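Local coordinates for periplasmic binding protein (Veillonella parvula, PDB 4MO9) that probably serves as the solute-binding component of an ABC transporter, capturing a metal-bearing ligand such as an iron chelate for import into the cell, at residues 41-46 and 65-70; 56-61 and 166-171; 117-122 and 140-145. All coordinates share one frame; numbering follows the deposited sequence.

In the fold
The three contacts lie in one lobe of the binding protein, in and beside its four-stranded parallel sheet. Contacts 1 and 3 are neighbours there, their centres about 11 Å apart: strand 41-42 runs next to strand 118-122, and V42 N lies 3.1 Å from V118 O, probably a hydrogen bond. Contact 2 is made by helix ends packed over the sheet face carrying F120 and I145, its centre about 13 Å from that of contact 1 and 16 Å from that of contact 3. M59 meets V66, and A167 reaches F120 and I145. The chain beyond strand 41-42 brings W45 to the bound trimethylamine oxide, which lies about 11 Å from the side chains of L43 and I121.

Contact 1: 41-46 and 65-70; sequences VVLQWS and KVIAGM
L43 carries the apolar part of this contact, its CD1 methyl lying 3.7 Å from CE of the selenomethionine M70 and 3.9 Å from CG2 of I67. The L43 and I67 side chains meet at about a right angle, whereas L43 and M70 cross obliquely. M70 starts out pointing away from strand 41-42, but a bend at chi2 (67°) sets SE back toward L43, and a second at chi3 brings CE to the leucine methyl. A leucine suits this buried place, an apolar side chain whose CD1 meets both I67 and M70.

The backbones pair in parallel with a beta bulge. V41 N bonds V66 O almost straight, while V41 O receives two donors, A68 N at 2.7 Å and G69 N at 3.1 Å. That double grip absorbs A68 as the extra residue, so V41 pairs with I67 but V42 with G69. Pairing resumes with L43 N on G69 O at 2.9 Å. A glycine fits at 69, since a CB there would sit tightly against CG2 of V42.

Strand 41-42, helix 52-59 and strand 67-69 form a beta-alpha-beta unit, as expected of a TroA-like lobe. I55 of that helix touches both L43 and V66, V41 packs on V118 and F120 of strand 118-122, and M70 bonds by its backbone to P96 and V98.

Contact 2: 56-61 and 166-171; sequences SALMGK and KALGKE
L58 and K170 slide past each other in opposite directions, CD2 of the leucine lying 4.1 Å from CB of the lysine. Bends at chi2 and chi3 fold the K170 chain, and chi3 (-92°) sets CE 3.7 Å from L58 O. Selenomethionine M59 meets the same lysine at about a right angle, SE lying 3.9 Å from CG, so the contact uses the aliphatic part of K170. Deeper in, L168 sets CD1 against both residues of helix 52-59, 4.1 Å from L58 CD1 and 4.2 Å from M59 CG. Leucines suit these buried spots, and a long lysine suits the partly exposed margin.

L168 and K170 sit where helix 154-168 ends in a Schellman motif. G169 has positive phi, easy for glycine, and its N bonds K166 O at 3.2 Å; K170 follows directly as N-cap residue of helix 171-194. In TroA-like binding proteins a long helix of this kind typically links the two lobes. On the other side, helix 52-59 closes with G60 N on S56 O at 2.8 Å, and G60 too has positive phi. Farther out, R173, A174 and I177 of helix 171-194 pack against L58, and R173 NE bonds A57 O.

Contact 3: 117-122 and 140-145; sequences DVIFIP and AGIQTI
V118, I119 and F120 pair in parallel register with Q143, T144 and I145, the two strand axes 4.8 Å apart and turned by 28°. Two short helices, 123-132 and 134-139, connect the strands in a beta-alpha-beta crossover, with strand 143-147 at the border of the parallel sheet. Hydrogen bonds alternate between the chains: Q143 N to D117 O, I119 N to Q143 O, I145 N to I119 O and I121 N to I145 O.

On one face, F120 and I145 lie side by side and point the same way, F120 CD1 being 3.7 Å from I145 CB. With CD1 of I145 extended away from CA (chi2 -176°), that methyl reaches F120 CE1 and V118 CG2, each 3.8 Å away. An alanine in place of I145 would probably leave V118 CG2 without this apolar partner and open a gap beside the F120 ring, toward A167. Beta-branched residues recur here because they suit extended backbone.

On the other face, I119 and T144 also lie side by side, and T144 OG1 hydrogen-bonds Y129 OH of helix 123-132. D117 turns its carboxylate to the backbone N atoms of E39 and R40. A water donates to D117 O at 2.7 Å and to G141 O at 3.1 Å.

Contact 1: 41-46 and 65-70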
ATOM      1  N   VAL A  41       6.627 -20.797  -1.205  1.00 30.53           N
ATOM      2  CA  VAL A  41       5.479 -19.939  -0.947  1.00 28.54           C
ATOM      3  C   VAL A  41       4.670 -19.710  -2.236  1.00 31.94           C
ATOM      4  O   VAL A  41       5.258 -19.582  -3.315  1.00 34.50           O
ATOM      5  CB  VAL A  41       5.959 -18.579  -0.380  1.00 28.65           C
ATOM      6  CG1 VAL A  41       4.785 -17.626  -0.133  1.00 27.97           C
ATOM      7  CG2 VAL A  41       6.776 -18.783   0.912  1.00 29.55           C
ATOM      8  N   VAL A  42       3.338 -19.684  -2.132  1.00 31.72           N
ATOM      9  CA  VAL A  42       2.480 -19.200  -3.224  1.00 32.58           C
ATOM     10  C   VAL A  42       2.019 -17.782  -2.883  1.00 32.29           C
ATOM     11  O   VAL A  42       1.371 -17.560  -1.854  1.00 32.38           O
ATOM     12  CB  VAL A  42       1.241 -20.101  -3.452  1.00 35.72           C
ATOM     13  CG1 VAL A  42       0.283 -19.459  -4.451  1.00 35.76           C
ATOM     14  CG2 VAL A  42       1.658 -21.486  -3.938  1.00 41.10           C
ATOM     15  N   LEU A  43       2.372 -16.823  -3.732  1.00 31.37           N
ATOM     16  CA  LEU A  43       2.024 -15.419  -3.498  1.00 29.73           C
ATOM     17  C   LEU A  43       0.599 -15.085  -3.914  1.00 28.67           C
ATOM     18  O   LEU A  43       0.090 -15.611  -4.910  1.00 28.83           O
ATOM     19  CB  LEU A  43       2.966 -14.513  -4.292  1.00 31.67           C
ATOM     20  CG  LEU A  43       4.454 -14.672  -3.997  1.00 35.45           C
ATOM     21  CD1 LEU A  43       5.281 -13.820  -4.974  1.00 33.86           C
ATOM     22  CD2 LEU A  43       4.738 -14.281  -2.551  1.00 32.51           C
ATOM     23  N   GLN A  44      -0.032 -14.186  -3.160  1.00 29.27           N
ATOM     24  CA  GLN A  44      -1.280 -13.551  -3.558  1.00 28.52           C
ATOM     25  C   GLN A  44      -1.176 -12.057  -3.263  1.00 30.99           C
ATOM     26  O   GLN A  44      -0.456 -11.656  -2.328  1.00 28.61           O
ATOM     27  CB  GLN A  44      -2.466 -14.134  -2.788  1.00 28.79           C
ATOM     28  CG  GLN A  44      -2.807 -15.556  -3.148  1.00 30.07           C
ATOM     29  CD  GLN A  44      -3.421 -15.678  -4.533  1.00 31.36           C
ATOM     30  OE1 GLN A  44      -2.780 -16.171  -5.466  1.00 35.97           O
ATOM     31  NE2 GLN A  44      -4.667 -15.260  -4.668  1.00 27.72           N
ATOM     32  N   TRP A  45      -1.897 -11.260  -4.050  1.00 30.14           N
ATOM     33  CA  TRP A  45      -1.957  -9.792  -3.907  1.00 28.10           C
ATOM     34  C   TRP A  45      -0.586  -9.106  -3.799  1.00 27.94           C
ATOM     35  O   TRP A  45      -0.395  -8.214  -2.966  1.00 27.81           O
ATOM     36  CB  TRP A  45      -2.831  -9.404  -2.700  1.00 26.10           C
ATOM     37  CG  TRP A  45      -4.297  -9.561  -2.956  1.00 28.31           C
ATOM     38  CD1 TRP A  45      -4.885 -10.240  -4.000  1.00 32.47           C
ATOM     39  CD2 TRP A  45      -5.373  -9.025  -2.168  1.00 27.89           C
ATOM     40  NE1 TRP A  45      -6.265 -10.147  -3.902  1.00 32.64           N
ATOM     41  CE2 TRP A  45      -6.584  -9.412  -2.788  1.00 30.22           C
ATOM     42  CE3 TRP A  45      -5.428  -8.253  -1.001  1.00 27.57           C
ATOM     43  CZ2 TRP A  45      -7.841  -9.043  -2.277  1.00 31.30           C
ATOM     44  CZ3 TRP A  45      -6.678  -7.889  -0.494  1.00 29.22           C
ATOM     45  CH2 TRP A  45      -7.866  -8.286  -1.136  1.00 30.39           C
ATOM     46  N   SER A  46       0.361  -9.500  -4.649  1.00 29.47           N
ATOM     47  CA  SER A  46       1.689  -8.892  -4.626  1.00 31.19           C
ATOM     48  C   SER A  46       1.631  -7.388  -4.903  1.00 32.50           C
ATOM     49  O   SER A  46       0.989  -6.938  -5.862  1.00 31.26           O
ATOM     50  CB  SER A  46       2.637  -9.603  -5.595  1.00 27.59           C
ATOM     51  OG  SER A  46       2.869 -10.926  -5.133  1.00 28.14           O
ATOM     52  N   LYS A  65      14.338 -17.817  -4.221  1.00 39.50           N
ATOM     53  CA  LYS A  65      14.595 -19.161  -3.696  1.00 42.19           C
ATOM     54  C   LYS A  65      13.517 -19.703  -2.746  1.00 40.92           C
ATOM     55  O   LYS A  65      13.566 -20.876  -2.356  1.00 43.21           O
ATOM     56  CB  LYS A  65      15.949 -19.201  -2.990  1.00 43.29           C
ATOM     57  CG  LYS A  65      17.130 -18.797  -3.853  1.00 47.82           C
ATOM     58  CD  LYS A  65      18.439 -19.091  -3.120  1.00 54.95           C
ATOM     59  CE  LYS A  65      19.655 -18.706  -3.951  1.00 60.67           C
ATOM     60  NZ  LYS A  65      19.780 -17.220  -4.091  1.00 63.84           N
ATOM     61  N   VAL A  66      12.554 -18.865  -2.366  1.00 36.96           N
ATOM     62  CA  VAL A  66      11.494 -19.303  -1.453  1.00 35.70           C
ATOM     63  C   VAL A  66      10.094 -19.217  -2.068  1.00 36.86           C
ATOM     64  O   VAL A  66       9.097 -19.514  -1.399  1.00 34.74           O
ATOM     65  CB  VAL A  66      11.491 -18.487  -0.132  1.00 36.91           C
ATOM     66  CG1 VAL A  66      12.862 -18.544   0.536  1.00 37.64           C
ATOM     67  CG2 VAL A  66      11.077 -17.049  -0.395  1.00 33.00           C
ATOM     68  N   ILE A  67      10.007 -18.792  -3.325  1.00 35.75           N
ATOM     69  CA  ILE A  67       8.702 -18.612  -3.966  1.00 33.80           C
ATOM     70  C   ILE A  67       8.430 -19.730  -4.974  1.00 37.43           C
ATOM     71  O   ILE A  67       9.186 -19.896  -5.932  1.00 38.69           O
ATOM     72  CB  ILE A  67       8.613 -17.256  -4.695  1.00 33.29           C
ATOM     73  CG1 ILE A  67       8.783 -16.094  -3.707  1.00 34.33           C
ATOM     74  CG2 ILE A  67       7.278 -17.135  -5.441  1.00 28.45           C
ATOM     75  CD1 ILE A  67       9.037 -14.752  -4.380  1.00 34.11           C
ATOM     76  N   ALA A  68       7.357 -20.492  -4.760  1.00 36.62           N
ATOM     77  CA  ALA A  68       6.987 -21.580  -5.669  1.00 37.92           C
ATOM     78  C   ALA A  68       5.959 -21.135  -6.722  1.00 38.31           C
ATOM     79  O   ALA A  68       5.897 -21.703  -7.826  1.00 36.70           O
ATOM     80  CB  ALA A  68       6.442 -22.747  -4.884  1.00 37.91           C
ATOM     81  N   GLY A  69       5.144 -20.138  -6.368  1.00 34.71           N
ATOM     82  CA  GLY A  69       4.102 -19.657  -7.256  1.00 31.60           C
ATOM     83  C   GLY A  69       3.967 -18.152  -7.211  1.00 33.35           C
ATOM     84  O   GLY A  69       3.811 -17.558  -6.131  1.00 33.91           O
HETATM   85  N   MSE A  70       4.012 -17.536  -8.393  1.00 33.77           N
HETATM   86  CA  MSE A  70       3.962 -16.089  -8.537  1.00 36.15           C
HETATM   87  C   MSE A  70       2.582 -15.676  -9.053  1.00 36.57           C
HETATM   88  O   MSE A  70       2.110 -16.212 -10.060  1.00 36.83           O
HETATM   89  CB  MSE A  70       5.058 -15.657  -9.521  1.00 38.56           C
HETATM   90  CG  MSE A  70       4.927 -14.247 -10.087  1.00 39.88           C
HETATM   91 SE   MSE A  70       5.171 -12.850  -8.734  0.59 49.84          SE
HETATM   92  CE  MSE A  70       6.962 -13.296  -8.217  1.00 24.73           C
TER

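Contact 2: 56-61 and 166-171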
ATOM      1  N   SER A  56      10.361  -9.951   0.153  1.00 29.90           N
ATOM      2  CA  SER A  56      11.538  -9.390  -0.502  1.00 29.27           C
ATOM      3  C   SER A  56      12.409  -8.676   0.522  1.00 30.80           C
ATOM      4  O   SER A  56      13.632  -8.743   0.460  1.00 33.10           O
ATOM      5  CB  SER A  56      11.127  -8.409  -1.602  1.00 33.07           C
ATOM      6  OG  SER A  56      10.268  -9.026  -2.544  1.00 34.90           O
ATOM      7  N   ALA A  57      11.775  -7.992   1.469  1.00 29.08           N
ATOM      8  CA  ALA A  57      12.515  -7.260   2.496  1.00 30.38           C
ATOM      9  C   ALA A  57      13.248  -8.202   3.449  1.00 28.65           C
ATOM     10  O   ALA A  57      14.302  -7.854   3.994  1.00 30.87           O
ATOM     11  CB  ALA A  57      11.569  -6.349   3.264  1.00 29.33           C
ATOM     12  N   LEU A  58      12.695  -9.395   3.646  1.00 29.47           N
ATOM     13  CA  LEU A  58      13.294 -10.399   4.526  1.00 29.82           C
ATOM     14  C   LEU A  58      14.392 -11.198   3.825  1.00 34.44           C
ATOM     15  O   LEU A  58      15.443 -11.490   4.416  1.00 33.82           O
ATOM     16  CB  LEU A  58      12.205 -11.348   5.047  1.00 28.61           C
ATOM     17  CG  LEU A  58      11.232 -10.705   6.036  1.00 31.33           C
ATOM     18  CD1 LEU A  58       9.932 -11.504   6.152  1.00 32.06           C
ATOM     19  CD2 LEU A  58      11.884 -10.558   7.397  1.00 31.29           C
HETATM   20  N   MSE A  59      14.158 -11.553   2.562  1.00 33.74           N
HETATM   21  CA  MSE A  59      15.064 -12.463   1.864  1.00 32.27           C
HETATM   22  C   MSE A  59      16.117 -11.747   1.016  1.00 36.00           C
HETATM   23  O   MSE A  59      17.151 -12.335   0.676  1.00 35.18           O
HETATM   24  CB  MSE A  59      14.275 -13.421   0.965  1.00 34.78           C
HETATM   25  CG  MSE A  59      13.225 -14.272   1.667  1.00 35.38           C
HETATM   26 SE   MSE A  59      13.985 -15.403   3.063  0.71 40.64          SE
HETATM   27  CE  MSE A  59      15.403 -16.287   2.029  1.00 32.36           C
ATOM     28  N   GLY A  60      15.855 -10.492   0.654  1.00 36.79           N
ATOM     29  CA  GLY A  60      16.785  -9.774  -0.204  1.00 36.27           C
ATOM     30  C   GLY A  60      17.017 -10.512  -1.515  1.00 36.23           C
ATOM     31  O   GLY A  60      16.060 -10.898  -2.192  1.00 33.00           O
ATOM     32  N   LYS A  61      18.285 -10.725  -1.861  1.00 41.57           N
ATOM     33  CA  LYS A  61      18.633 -11.349  -3.134  1.00 43.94           C
ATOM     34  C   LYS A  61      18.166 -12.797  -3.227  1.00 43.92           C
ATOM     35  O   LYS A  61      18.057 -13.342  -4.327  1.00 43.09           O
ATOM     36  CB  LYS A  61      20.138 -11.284  -3.365  1.00 49.92           C
ATOM     37  CG  LYS A  61      20.670  -9.905  -3.710  1.00 54.82           C
ATOM     38  CD  LYS A  61      22.192  -9.940  -3.781  1.00 60.99           C
ATOM     39  CE  LYS A  61      22.753  -8.770  -4.580  1.00 65.01           C
ATOM     40  NZ  LYS A  61      24.244  -8.809  -4.650  1.00 67.63           N
ATOM     41  N   LYS A 166       8.848 -15.290  10.819  1.00 30.34           N
ATOM     42  CA  LYS A 166       9.044 -16.545  11.534  1.00 33.08           C
ATOM     43  C   LYS A 166       8.827 -17.729  10.587  1.00 33.53           C
ATOM     44  O   LYS A 166       9.538 -18.738  10.662  1.00 32.82           O
ATOM     45  CB  LYS A 166       8.126 -16.634  12.760  1.00 32.98           C
ATOM     46  CG  LYS A 166       8.452 -17.818  13.674  1.00 41.78           C
ATOM     47  CD  LYS A 166       7.746 -17.697  15.017  1.00 45.36           C
ATOM     48  CE  LYS A 166       8.265 -18.743  15.998  1.00 51.10           C
ATOM     49  NZ  LYS A 166       7.507 -18.681  17.272  1.00 52.43           N
ATOM     50  N   ALA A 167       7.857 -17.592   9.684  1.00 31.67           N
ATOM     51  CA  ALA A 167       7.591 -18.625   8.684  1.00 31.97           C
ATOM     52  C   ALA A 167       8.813 -18.876   7.794  1.00 34.39           C
ATOM     53  O   ALA A 167       9.090 -20.018   7.390  1.00 35.54           O
ATOM     54  CB  ALA A 167       6.385 -18.239   7.846  1.00 26.79           C
ATOM     55  N   LEU A 168       9.543 -17.802   7.505  1.00 33.17           N
ATOM     56  CA  LEU A 168      10.706 -17.861   6.623  1.00 32.82           C
ATOM     57  C   LEU A 168      12.019 -18.147   7.347  1.00 34.24           C
ATOM     58  O   LEU A 168      13.065 -18.274   6.703  1.00 37.55           O
ATOM     59  CB  LEU A 168      10.819 -16.553   5.823  1.00 32.79           C
ATOM     60  CG  LEU A 168       9.803 -16.414   4.696  1.00 34.34           C
ATOM     61  CD1 LEU A 168       9.859 -15.025   4.053  1.00 33.83           C
ATOM     62  CD2 LEU A 168      10.087 -17.488   3.674  1.00 37.94           C
ATOM     63  N   GLY A 169      11.982 -18.281   8.673  1.00 32.65           N
ATOM     64  CA  GLY A 169      13.212 -18.417   9.435  1.00 33.97           C
ATOM     65  C   GLY A 169      14.052 -17.146   9.475  1.00 36.42           C
ATOM     66  O   GLY A 169      15.281 -17.214   9.565  1.00 35.88           O
ATOM     67  N   LYS A 170      13.393 -15.987   9.401  1.00 36.56           N
ATOM     68  CA  LYS A 170      14.085 -14.703   9.442  1.00 34.37           C
ATOM     69  C   LYS A 170      13.553 -13.820  10.576  1.00 35.06           C
ATOM     70  O   LYS A 170      13.233 -12.646  10.359  1.00 33.72           O
ATOM     71  CB  LYS A 170      13.942 -13.976   8.105  1.00 34.33           C
ATOM     72  CG  LYS A 170      14.300 -14.810   6.895  1.00 35.43           C
ATOM     73  CD  LYS A 170      15.724 -15.308   6.967  1.00 40.90           C
ATOM     74  CE  LYS A 170      16.685 -14.372   6.294  1.00 48.94           C
ATOM     75  NZ  LYS A 170      17.708 -15.158   5.545  1.00 53.91           N
ATOM     76  N   GLU A 171      13.475 -14.380  11.785  1.00 35.76           N
ATOM     77  CA  GLU A 171      12.907 -13.650  12.924  1.00 35.12           C
ATOM     78  C   GLU A 171      13.644 -12.364  13.268  1.00 34.03           C
ATOM     79  O   GLU A 171      13.007 -11.363  13.601  1.00 32.44           O
ATOM     80  CB  GLU A 171      12.855 -14.532  14.177  1.00 35.02           C
ATOM     81  CG  GLU A 171      11.775 -15.586  14.149  1.00 40.14           C
ATOM     82  CD  GLU A 171      11.817 -16.474  15.378  1.00 47.32           C
ATOM     83  OE1 GLU A 171      12.197 -17.662  15.247  1.00 50.17           O
ATOM     84  OE2 GLU A 171      11.466 -15.976  16.472  1.00 49.89           O
TER

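Contact 3: 117-122 and 140-145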
ATOM      1  N   ASP A 117       4.438 -24.955   0.375  1.00 35.83           N
ATOM      2  CA  ASP A 117       4.362 -25.267   1.795  1.00 35.55           C
ATOM      3  C   ASP A 117       3.502 -24.269   2.559  1.00 32.10           C
ATOM      4  O   ASP A 117       2.852 -24.637   3.541  1.00 34.87           O
ATOM      5  CB  ASP A 117       5.747 -25.472   2.444  1.00 36.78           C
ATOM      6  CG  ASP A 117       6.773 -24.420   2.033  1.00 37.34           C
ATOM      7  OD1 ASP A 117       6.383 -23.327   1.552  1.00 36.29           O
ATOM      8  OD2 ASP A 117       7.991 -24.688   2.213  1.00 35.91           O
ATOM      9  N   VAL A 118       3.475 -23.019   2.107  1.00 33.75           N
ATOM     10  CA  VAL A 118       2.650 -22.015   2.774  1.00 32.38           C
ATOM     11  C   VAL A 118       2.076 -20.993   1.793  1.00 32.29           C
ATOM     12  O   VAL A 118       2.711 -20.636   0.791  1.00 32.26           O
ATOM     13  CB  VAL A 118       3.429 -21.286   3.905  1.00 40.16           C
ATOM     14  CG1 VAL A 118       4.493 -20.420   3.324  1.00 39.33           C
ATOM     15  CG2 VAL A 118       2.497 -20.413   4.734  1.00 40.98           C
ATOM     16  N   ILE A 119       0.864 -20.533   2.078  1.00 29.61           N
ATOM     17  CA  ILE A 119       0.289 -19.410   1.349  1.00 29.35           C
ATOM     18  C   ILE A 119      -0.121 -18.360   2.371  1.00 29.59           C
ATOM     19  O   ILE A 119      -0.773 -18.695   3.369  1.00 28.39           O
ATOM     20  CB  ILE A 119      -0.913 -19.868   0.479  1.00 36.48           C
ATOM     21  CG1 ILE A 119      -1.573 -18.686  -0.215  1.00 35.00           C
ATOM     22  CG2 ILE A 119      -1.955 -20.608   1.299  1.00 38.80           C
ATOM     23  CD1 ILE A 119      -2.636 -19.140  -1.184  1.00 40.08           C
ATOM     24  N   PHE A 120       0.307 -17.112   2.159  1.00 28.21           N
ATOM     25  CA  PHE A 120      -0.090 -15.998   3.019  1.00 27.75           C
ATOM     26  C   PHE A 120      -1.310 -15.323   2.410  1.00 27.90           C
ATOM     27  O   PHE A 120      -1.317 -14.971   1.216  1.00 30.40           O
ATOM     28  CB  PHE A 120       1.046 -14.973   3.180  1.00 23.84           C
ATOM     29  CG  PHE A 120       2.308 -15.549   3.766  1.00 28.70           C
ATOM     30  CD1 PHE A 120       2.467 -15.664   5.151  1.00 27.75           C
ATOM     31  CD2 PHE A 120       3.334 -15.988   2.937  1.00 30.61           C
ATOM     32  CE1 PHE A 120       3.628 -16.206   5.700  1.00 30.91           C
ATOM     33  CE2 PHE A 120       4.513 -16.546   3.489  1.00 31.27           C
ATOM     34  CZ  PHE A 120       4.657 -16.650   4.866  1.00 29.34           C
ATOM     35  N   ILE A 121      -2.345 -15.137   3.224  1.00 26.57           N
ATOM     36  CA  ILE A 121      -3.600 -14.577   2.723  1.00 29.89           C
ATOM     37  C   ILE A 121      -3.994 -13.342   3.511  1.00 29.39           C
ATOM     38  O   ILE A 121      -4.151 -13.408   4.728  1.00 29.07           O
ATOM     39  CB  ILE A 121      -4.741 -15.609   2.823  1.00 30.23           C
ATOM     40  CG1 ILE A 121      -4.440 -16.821   1.937  1.00 29.98           C
ATOM     41  CG2 ILE A 121      -6.086 -14.966   2.420  1.00 24.56           C
ATOM     42  CD1 ILE A 121      -4.601 -16.539   0.421  1.00 27.38           C
ATOM     43  N   PRO A 122      -4.160 -12.198   2.829  1.00 29.61           N
ATOM     44  CA  PRO A 122      -4.658 -11.029   3.559  1.00 26.96           C
ATOM     45  C   PRO A 122      -6.055 -11.278   4.135  1.00 26.84           C
ATOM     46  O   PRO A 122      -6.872 -11.990   3.525  1.00 29.05           O
ATOM     47  CB  PRO A 122      -4.716  -9.937   2.473  1.00 25.80           C
ATOM     48  CG  PRO A 122      -3.635 -10.348   1.489  1.00 25.54           C
ATOM     49  CD  PRO A 122      -3.760 -11.869   1.446  1.00 26.73           C
ATOM     50  N   ALA A 140      -4.352 -30.848   0.850  1.00 39.46           N
ATOM     51  CA  ALA A 140      -3.037 -31.078   0.246  1.00 43.33           C
ATOM     52  C   ALA A 140      -1.884 -30.881   1.234  1.00 43.00           C
ATOM     53  O   ALA A 140      -0.721 -31.069   0.873  1.00 45.20           O
ATOM     54  CB  ALA A 140      -2.843 -30.170  -0.961  1.00 40.92           C
ATOM     55  N   GLY A 141      -2.199 -30.469   2.460  1.00 41.89           N
ATOM     56  CA  GLY A 141      -1.175 -30.295   3.479  1.00 43.57           C
ATOM     57  C   GLY A 141      -0.474 -28.947   3.409  1.00 40.71           C
ATOM     58  O   GLY A 141       0.608 -28.770   3.988  1.00 41.36           O
ATOM     59  N   ILE A 142      -1.078 -27.993   2.707  1.00 35.73           N
ATOM     60  CA  ILE A 142      -0.500 -26.656   2.577  1.00 36.47           C
ATOM     61  C   ILE A 142      -0.985 -25.757   3.719  1.00 37.18           C
ATOM     62  O   ILE A 142      -2.187 -25.710   4.009  1.00 36.91           O
ATOM     63  CB  ILE A 142      -0.873 -26.027   1.214  1.00 35.64           C
ATOM     64  CG1 ILE A 142      -0.364 -26.923   0.075  1.00 39.84           C
ATOM     65  CG2 ILE A 142      -0.328 -24.614   1.088  1.00 34.08           C
ATOM     66  CD1 ILE A 142      -1.136 -26.774  -1.224  1.00 42.95           C
ATOM     67  N   GLN A 143      -0.064 -25.036   4.357  1.00 34.97           N
ATOM     68  CA  GLN A 143      -0.427 -24.203   5.506  1.00 34.52           C
ATOM     69  C   GLN A 143      -0.912 -22.827   5.085  1.00 31.32           C
ATOM     70  O   GLN A 143      -0.410 -22.257   4.114  1.00 32.14           O
ATOM     71  CB  GLN A 143       0.746 -24.085   6.484  1.00 34.43           C
ATOM     72  CG  GLN A 143       1.279 -25.450   6.931  1.00 36.75           C
ATOM     73  CD  GLN A 143       0.183 -26.333   7.492  1.00 43.30           C
ATOM     74  OE1 GLN A 143      -0.504 -25.961   8.449  1.00 44.45           O
ATOM     75  NE2 GLN A 143      -0.001 -27.509   6.890  1.00 46.38           N
ATOM     76  N   THR A 144      -1.879 -22.291   5.825  1.00 27.92           N
ATOM     77  CA  THR A 144      -2.389 -20.942   5.568  1.00 27.86           C
ATOM     78  C   THR A 144      -1.939 -20.026   6.713  1.00 31.41           C
ATOM     79  O   THR A 144      -2.051 -20.400   7.897  1.00 29.30           O
ATOM     80  CB  THR A 144      -3.928 -20.943   5.521  1.00 29.95           C
ATOM     81  OG1 THR A 144      -4.383 -21.725   4.404  1.00 31.11           O
ATOM     82  CG2 THR A 144      -4.471 -19.526   5.419  1.00 28.68           C
ATOM     83  N   ILE A 145      -1.419 -18.846   6.375  1.00 29.24           N
ATOM     84  CA  ILE A 145      -1.054 -17.851   7.379  1.00 26.01           C
ATOM     85  C   ILE A 145      -1.727 -16.523   7.040  1.00 25.45           C
ATOM     86  O   ILE A 145      -1.436 -15.920   5.995  1.00 26.25           O
ATOM     87  CB  ILE A 145       0.484 -17.678   7.478  1.00 27.06           C
ATOM     88  CG1 ILE A 145       1.127 -18.984   7.975  1.00 31.66           C
ATOM     89  CG2 ILE A 145       0.845 -16.552   8.417  1.00 27.14           C
ATOM     90  CD1 ILE A 145       2.654 -18.866   8.186  1.00 32.77           C
TER
HETATM   91  O   HOH W   1       3.254 -27.153   4.469  1.00 41.17           O